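PDB 5Z48: pyrrolidone-carboxylate peptidase from Deinococcus radiodurans R1, which probably removes pyroglutamate (5-oxoproline) from the N terminus of peptides as a thiol exopeptidase, generally sparing those with proline in second place. Local coordinates for residues B[152-157]-B[165-170]; B[90-95]-B[100-105]. One frame throughout, in Å; residues are numbered along the deposited sequence.

Contact 1: B[152-157]-B[165-170]; sequences HALHWL and VPCGFL
Cys167 points from its strand into a shallow patch made by Ala153, Leu154 and Leu157 on helix 145-159, and most of the contact is built round it. This is the alpha/beta layering of a peptidase C15 domain: the helix ends, a short loop reverses the chain, and strand 167-172 comes back through the sheet. The short segments lie almost exactly antiparallel, at 174°, with axes 8.5 Å apart at their closest.

Take the cysteine from its root. Its CB is held on two sides by leucine methyls, with CD1 of Leu157 at 3.6 Å from Cys167 CB and CD2 of Leu154 slightly farther away. The next bond carries SG anti to the backbone N (chi1 175°), which sends the sulfur out from the strand to the helix surface. There SG settles 3.7 Å from the Ala153 CB, where the small alanine probably leaves the sulfur room. Leu157 CD1 lies 3.9 Å from the same SG, so one methyl spans both side-chain atoms of the cysteine.

Leu154 CD2, the same methyl that meets Cys167 CB, also lies 3.7 Å from the carbonyl O of Cys167, a van der Waals contact. Leu157 by contrast gives its second methyl, CD2, to Val165, and these two side chains cross at about a right angle just before the strand begins.

The side-chain contacts are apolar and mostly buried. The strand's backbone is paired by its neighbours, Gly168 bonding to Val68 and Leu70, while Leu56 of helix 49-63 packs beside Ala153. At the Val165 end the closest side-chain approach is Leu157 CD2 to Val165 CB, 4.1 Å.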
loop_
_atom_site.group_PDB
_atom_site.type_symbol
_atom_site.label_atom_id
_atom_site.label_comp_id
_atom_site.label_asym_id
_atom_site.label_seq_id
_atom_site.Cartn_x
_atom_site.Cartn_y
_atom_site.Cartn_z
ATOM N N HIS B 152 -5.179 -25.278 -15.338
ATOM C CA HIS B 152 -4.866 -26.310 -16.331
ATOM C C HIS B 152 -4.413 -27.611 -15.667
ATOM O O HIS B 152 -4.870 -28.708 -16.044
ATOM C CB HIS B 152 -3.787 -25.775 -17.263
ATOM C CG HIS B 152 -3.361 -26.743 -18.304
ATOM N ND1 HIS B 152 -3.903 -26.753 -19.575
ATOM C CD2 HIS B 152 -2.440 -27.735 -18.275
ATOM C CE1 HIS B 152 -3.326 -27.711 -20.284
ATOM N NE2 HIS B 152 -2.455 -28.336 -19.510
ATOM N N ALA B 153 -3.504 -27.522 -14.696
ATOM C CA ALA B 153 -2.989 -28.743 -14.075
ATOM C C ALA B 153 -4.075 -29.450 -13.269
ATOM O O ALA B 153 -4.188 -30.690 -13.331
ATOM C CB ALA B 153 -1.789 -28.400 -13.188
ATOM N N LEU B 154 -4.870 -28.703 -12.494
ATOM C CA LEU B 154 -5.899 -29.350 -11.681
ATOM C C LEU B 154 -6.933 -30.035 -12.565
ATOM O O LEU B 154 -7.373 -31.151 -12.270
ATOM C CB LEU B 154 -6.533 -28.314 -10.740
ATOM C CG LEU B 154 -5.616 -27.851 -9.617
ATOM C CD1 LEU B 154 -6.172 -26.559 -8.968
ATOM C CD2 LEU B 154 -5.474 -28.947 -8.535
ATOM N N HIS B 155 -7.306 -29.385 -13.679
ATOM C CA HIS B 155 -8.267 -29.965 -14.617
ATOM C C HIS B 155 -7.715 -31.241 -15.250
ATOM O O HIS B 155 -8.419 -32.262 -15.307
ATOM C CB HIS B 155 -8.585 -28.939 -15.705
ATOM C CG HIS B 155 -9.598 -29.419 -16.697
ATOM N ND1 HIS B 155 -10.920 -29.615 -16.363
ATOM C CD2 HIS B 155 -9.494 -29.707 -18.016
ATOM C CE1 HIS B 155 -11.587 -30.024 -17.432
ATOM N NE2 HIS B 155 -10.746 -30.092 -18.450
ATOM N N TRP B 156 -6.472 -31.189 -15.747
ATOM C CA TRP B 156 -5.856 -32.359 -16.378
ATOM C C TRP B 156 -5.802 -33.526 -15.399
ATOM O O TRP B 156 -6.186 -34.655 -15.728
ATOM C CB TRP B 156 -4.444 -31.991 -16.883
ATOM C CG TRP B 156 -3.836 -33.071 -17.724
ATOM C CD1 TRP B 156 -3.843 -33.141 -19.088
ATOM C CD2 TRP B 156 -3.153 -34.251 -17.262
ATOM N NE1 TRP B 156 -3.204 -34.286 -19.505
ATOM C CE2 TRP B 156 -2.760 -34.975 -18.409
ATOM C CE3 TRP B 156 -2.829 -34.755 -15.988
ATOM C CZ2 TRP B 156 -2.071 -36.192 -18.334
ATOM C CZ3 TRP B 156 -2.144 -35.956 -15.909
ATOM C CH2 TRP B 156 -1.777 -36.671 -17.080
ATOM N N LEU B 157 -5.348 -33.256 -14.169
ATOM C CA LEU B 157 -5.259 -34.321 -13.178
ATOM C C LEU B 157 -6.628 -34.940 -12.903
ATOM O O LEU B 157 -6.772 -36.167 -12.894
ATOM C CB LEU B 157 -4.629 -33.789 -11.901
ATOM C CG LEU B 157 -3.112 -33.536 -11.976
ATOM C CD1 LEU B 157 -2.719 -32.704 -10.742
ATOM C CD2 LEU B 157 -2.316 -34.841 -12.054
ATOM N N VAL B 165 -3.705 -36.523 -6.740
ATOM C CA VAL B 165 -2.332 -36.009 -6.740
ATOM C C VAL B 165 -2.317 -34.578 -6.211
ATOM O O VAL B 165 -2.897 -33.695 -6.856
ATOM C CB VAL B 165 -1.735 -36.070 -8.149
ATOM C CG1 VAL B 165 -0.359 -35.403 -8.170
ATOM C CG2 VAL B 165 -1.620 -37.493 -8.619
ATOM N N PRO B 166 -1.663 -34.289 -5.086
ATOM C CA PRO B 166 -1.678 -32.912 -4.559
ATOM C C PRO B 166 -1.026 -31.953 -5.550
ATOM O O PRO B 166 0.092 -32.185 -6.049
ATOM C CB PRO B 166 -0.879 -33.010 -3.253
ATOM C CG PRO B 166 -1.000 -34.475 -2.860
ATOM C CD PRO B 166 -0.969 -35.231 -4.185
ATOM N N CYS B 167 -1.708 -30.844 -5.792
ATOM C CA CYS B 167 -1.303 -29.921 -6.840
ATOM C C CYS B 167 -1.701 -28.510 -6.436
ATOM O O CYS B 167 -2.843 -28.265 -5.996
ATOM C CB CYS B 167 -1.982 -30.297 -8.175
ATOM S SG CYS B 167 -1.679 -29.169 -9.543
ATOM N N GLY B 168 -0.749 -27.595 -6.556
ATOM C CA GLY B 168 -1.061 -26.213 -6.287
ATOM C C GLY B 168 -0.020 -25.250 -6.798
ATOM O O GLY B 168 0.867 -25.614 -7.592
ATOM N N PHE B 169 -0.195 -23.982 -6.389
ATOM C CA PHE B 169 0.613 -22.873 -6.853
ATOM C C PHE B 169 1.216 -22.099 -5.693
ATOM O O PHE B 169 0.551 -21.809 -4.698
ATOM C CB PHE B 169 -0.186 -21.897 -7.749
ATOM C CG PHE B 169 0.722 -21.148 -8.700
ATOM C CD1 PHE B 169 1.454 -19.994 -8.262
ATOM C CD2 PHE B 169 0.936 -21.615 -9.991
ATOM C CE1 PHE B 169 2.317 -19.381 -9.113
ATOM C CE2 PHE B 169 1.829 -21.017 -10.833
ATOM C CZ PHE B 169 2.551 -19.907 -10.392
ATOM N N LEU B 170 2.492 -21.746 -5.860
ATOM C CA LEU B 170 3.263 -20.987 -4.873
ATOM C C LEU B 170 3.789 -19.722 -5.575
ATOM O O LEU B 170 4.635 -19.799 -6.475
ATOM C CB LEU B 170 4.393 -21.900 -4.330
ATOM C CG LEU B 170 5.187 -21.444 -3.119
ATOM C CD1 LEU B 170 6.162 -22.510 -2.676
ATOM C CD2 LEU B 170 5.917 -20.181 -3.331
#

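Contact 2: B[90-95]-B[100-105]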
loop_
_atom_site.group_PDB
_atom_site.type_symbol
_atom_site.label_atom_id
_atom_site.label_comp_id
_atom_site.label_asym_id
_atom_site.label_seq_id
_atom_site.Cartn_x
_atom_site.Cartn_y
_atom_site.Cartn_z
ATOM N N MET B 90 -9.229 -16.329 -18.402
ATOM C CA MET B 90 -8.034 -15.593 -18.818
ATOM C C MET B 90 -8.406 -14.122 -18.989
ATOM O O MET B 90 -9.213 -13.780 -19.865
ATOM C CB MET B 90 -7.476 -16.151 -20.129
ATOM C CG MET B 90 -7.212 -17.638 -20.035
ATOM S SD MET B 90 -7.077 -18.510 -21.586
ATOM C CE MET B 90 -5.470 -18.039 -22.214
ATOM N N ASP B 91 -7.764 -13.256 -18.206
ATOM C CA ASP B 91 -7.991 -11.816 -18.334
ATOM C C ASP B 91 -6.683 -11.128 -17.998
ATOM O O ASP B 91 -6.276 -11.093 -16.828
ATOM C CB ASP B 91 -9.127 -11.328 -17.437
ATOM C CG ASP B 91 -9.535 -9.919 -17.786
ATOM O OD1 ASP B 91 -10.295 -9.717 -18.740
ATOM O OD2 ASP B 91 -9.092 -8.983 -17.087
ATOM N N PHE B 92 -6.002 -10.626 -19.034
ATOM C CA PHE B 92 -4.616 -10.199 -18.904
ATOM C C PHE B 92 -4.556 -8.690 -18.769
ATOM O O PHE B 92 -4.998 -7.973 -19.672
ATOM C CB PHE B 92 -3.784 -10.634 -20.113
ATOM C CG PHE B 92 -3.505 -12.126 -20.203
ATOM C CD1 PHE B 92 -4.137 -13.071 -19.380
ATOM C CD2 PHE B 92 -2.562 -12.571 -21.135
ATOM C CE1 PHE B 92 -3.846 -14.438 -19.494
ATOM C CE2 PHE B 92 -2.259 -13.911 -21.274
ATOM C CZ PHE B 92 -2.875 -14.865 -20.447
ATOM N N GLN B 93 -3.964 -8.217 -17.676
ATOM C CA GLN B 93 -3.749 -6.787 -17.492
ATOM C C GLN B 93 -2.541 -6.279 -18.264
ATOM O O GLN B 93 -2.485 -5.085 -18.569
ATOM C CB GLN B 93 -3.565 -6.476 -16.012
ATOM C CG GLN B 93 -4.753 -6.962 -15.187
ATOM C CD GLN B 93 -5.982 -6.104 -15.390
ATOM O OE1 GLN B 93 -5.897 -4.876 -15.474
ATOM N NE2 GLN B 93 -7.132 -6.748 -15.503
ATOM N N ILE B 94 -1.558 -7.140 -18.545
ATOM C CA ILE B 94 -0.405 -6.859 -19.403
ATOM C C ILE B 94 -0.317 -7.987 -20.417
ATOM O O ILE B 94 -0.846 -9.085 -20.186
ATOM C CB ILE B 94 0.919 -6.770 -18.599
ATOM C CG1 ILE B 94 1.099 -8.035 -17.734
ATOM C CG2 ILE B 94 0.947 -5.521 -17.719
ATOM C CD1 ILE B 94 2.531 -8.171 -17.171
ATOM N N PRO B 95 0.330 -7.750 -21.557
ATOM C CA PRO B 95 0.467 -8.830 -22.539
ATOM C C PRO B 95 1.365 -9.933 -22.001
ATOM O O PRO B 95 2.203 -9.732 -21.108
ATOM C CB PRO B 95 1.081 -8.153 -23.774
ATOM C CG PRO B 95 1.536 -6.782 -23.287
ATOM C CD PRO B 95 0.755 -6.434 -22.082
ATOM N N GLN B 100 0.306 -11.073 -26.454
ATOM C CA GLN B 100 -1.091 -11.456 -26.548
ATOM C C GLN B 100 -1.848 -11.029 -25.284
ATOM O O GLN B 100 -1.283 -10.965 -24.190
ATOM C CB GLN B 100 -1.076 -12.964 -26.784
ATOM C CG GLN B 100 -2.284 -13.789 -26.851
ATOM C CD GLN B 100 -3.361 -13.246 -27.658
ATOM O OE1 GLN B 100 -4.301 -12.726 -27.099
ATOM N NE2 GLN B 100 -3.232 -13.286 -28.985
ATOM N N THR B 101 -3.126 -10.688 -25.454
ATOM C CA THR B 101 -3.990 -10.458 -24.301
ATOM C C THR B 101 -5.301 -11.207 -24.483
ATOM O O THR B 101 -5.691 -11.589 -25.582
ATOM C CB THR B 101 -4.272 -8.982 -24.055
ATOM O OG1 THR B 101 -4.957 -8.850 -22.808
ATOM C CG2 THR B 101 -5.176 -8.456 -25.109
ATOM N N TYR B 102 -5.961 -11.460 -23.369
ATOM C CA TYR B 102 -7.263 -12.098 -23.340
ATOM C C TYR B 102 -8.148 -11.271 -22.422
ATOM O O TYR B 102 -7.658 -10.737 -21.417
ATOM C CB TYR B 102 -7.172 -13.553 -22.818
ATOM C CG TYR B 102 -6.265 -14.401 -23.677
ATOM C CD1 TYR B 102 -4.894 -14.422 -23.442
ATOM C CD2 TYR B 102 -6.769 -15.175 -24.700
ATOM C CE1 TYR B 102 -4.054 -15.169 -24.235
ATOM C CE2 TYR B 102 -5.912 -15.937 -25.502
ATOM C CZ TYR B 102 -4.572 -15.926 -25.249
ATOM O OH TYR B 102 -3.749 -16.681 -26.051
ATOM N N ARG B 103 -9.431 -11.150 -22.790
ATOM C CA ARG B 103 -10.424 -10.395 -22.020
ATOM C C ARG B 103 -11.583 -11.338 -21.659
ATOM O O ARG B 103 -12.296 -11.815 -22.545
ATOM C CB ARG B 103 -10.899 -9.186 -22.831
ATOM C CG ARG B 103 -11.801 -8.212 -22.049
ATOM C CD ARG B 103 -11.007 -7.017 -21.478
ATOM N NE ARG B 103 -9.928 -7.463 -20.580
ATOM C CZ ARG B 103 -8.631 -7.231 -20.758
ATOM N NH1 ARG B 103 -8.185 -6.519 -21.800
ATOM N NH2 ARG B 103 -7.768 -7.668 -19.861
ATOM N N ASP B 104 -11.758 -11.624 -20.350
ATOM C CA ASP B 104 -12.912 -12.390 -19.865
ATOM C C ASP B 104 -13.067 -13.732 -20.584
ATOM O O ASP B 104 -14.179 -14.183 -20.860
ATOM C CB ASP B 104 -14.209 -11.579 -19.999
ATOM C CG ASP B 104 -14.119 -10.228 -19.337
ATOM O OD1 ASP B 104 -13.465 -10.155 -18.259
ATOM O OD2 ASP B 104 -14.705 -9.271 -19.885
ATOM N N GLN B 105 -11.940 -14.409 -20.860
ATOM C CA GLN B 105 -11.985 -15.567 -21.755
ATOM C C GLN B 105 -12.040 -16.870 -20.961
ATOM O O GLN B 105 -11.106 -17.155 -20.194
ATOM C CB GLN B 105 -10.768 -15.549 -22.676
ATOM C CG GLN B 105 -10.721 -16.690 -23.677
ATOM C CD GLN B 105 -11.786 -16.593 -24.766
ATOM O OE1 GLN B 105 -12.208 -15.504 -25.164
ATOM N NE2 GLN B 105 -12.271 -17.748 -25.201
#
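Tyr102 meets Phe92 with its ring edge and Met90 with a face on the tight side of this hairpin-like loop. The edge stands on the Phe92 face in a T-shaped stack, planes 75° apart, with Tyr102 CD1 3.5 Å from Phe92 CE2. In the conformer modelled here Met90 CE lies over the centre of one Tyr102 face, a CH-pi contact. A G1 beta bulge sets Asp104 and Gln105 against Met90, and Met90 N bonds Gln105 O at 2.7 Å.

The other side is polar and is met by the second subunit. With CG anti to the backbone N (chi1 -168°), Asp91 offers OD1 to Asp104 N on its anti lone pair and to Arg103 NE, 2.9 Å away, from the syn side. Arg122 of the second subunit pairs with both aspartates. An alanine at Asp91 is likely to leave Asp104 N without its acceptor, Arg103 without its counter-charge and Arg122 short of one salt bridge. Toward exposed Pro95 and Thr101 the contact thins to a CA-H...O touch from Pro95 to Gln100 O and a weak Thr101 OG1 bond to Phe92 O.

Pro49, in helix 49-63, packs against Met90, Phe92 and Tyr102, while Phe148 and Val145 of helix 145-159 meet Met90 and Phe92.

In the fold
From the N terminus, strand 80-90 leads straight into contact 2, where 90-95 and 100-105 close a small loop over four intervening residues, ending where strand 105-106 pairs back with strand 80-90. The chain then passes through strand 114-116, helix 121-130 and strand 135-138 to helix 145-159. Contact 1 closes the second loop, seven residues long, tying that helix to strand 167-172. The two loops follow in series, neither nesting nor crossing, with centres 21 Å apart. Helix 145-159 links them: Val145 and Phe148 in its first turns meet 90-95, while 152-157 packs on the strand. Contact 1 belongs to the domain interior, contact 2 to a subunit interface.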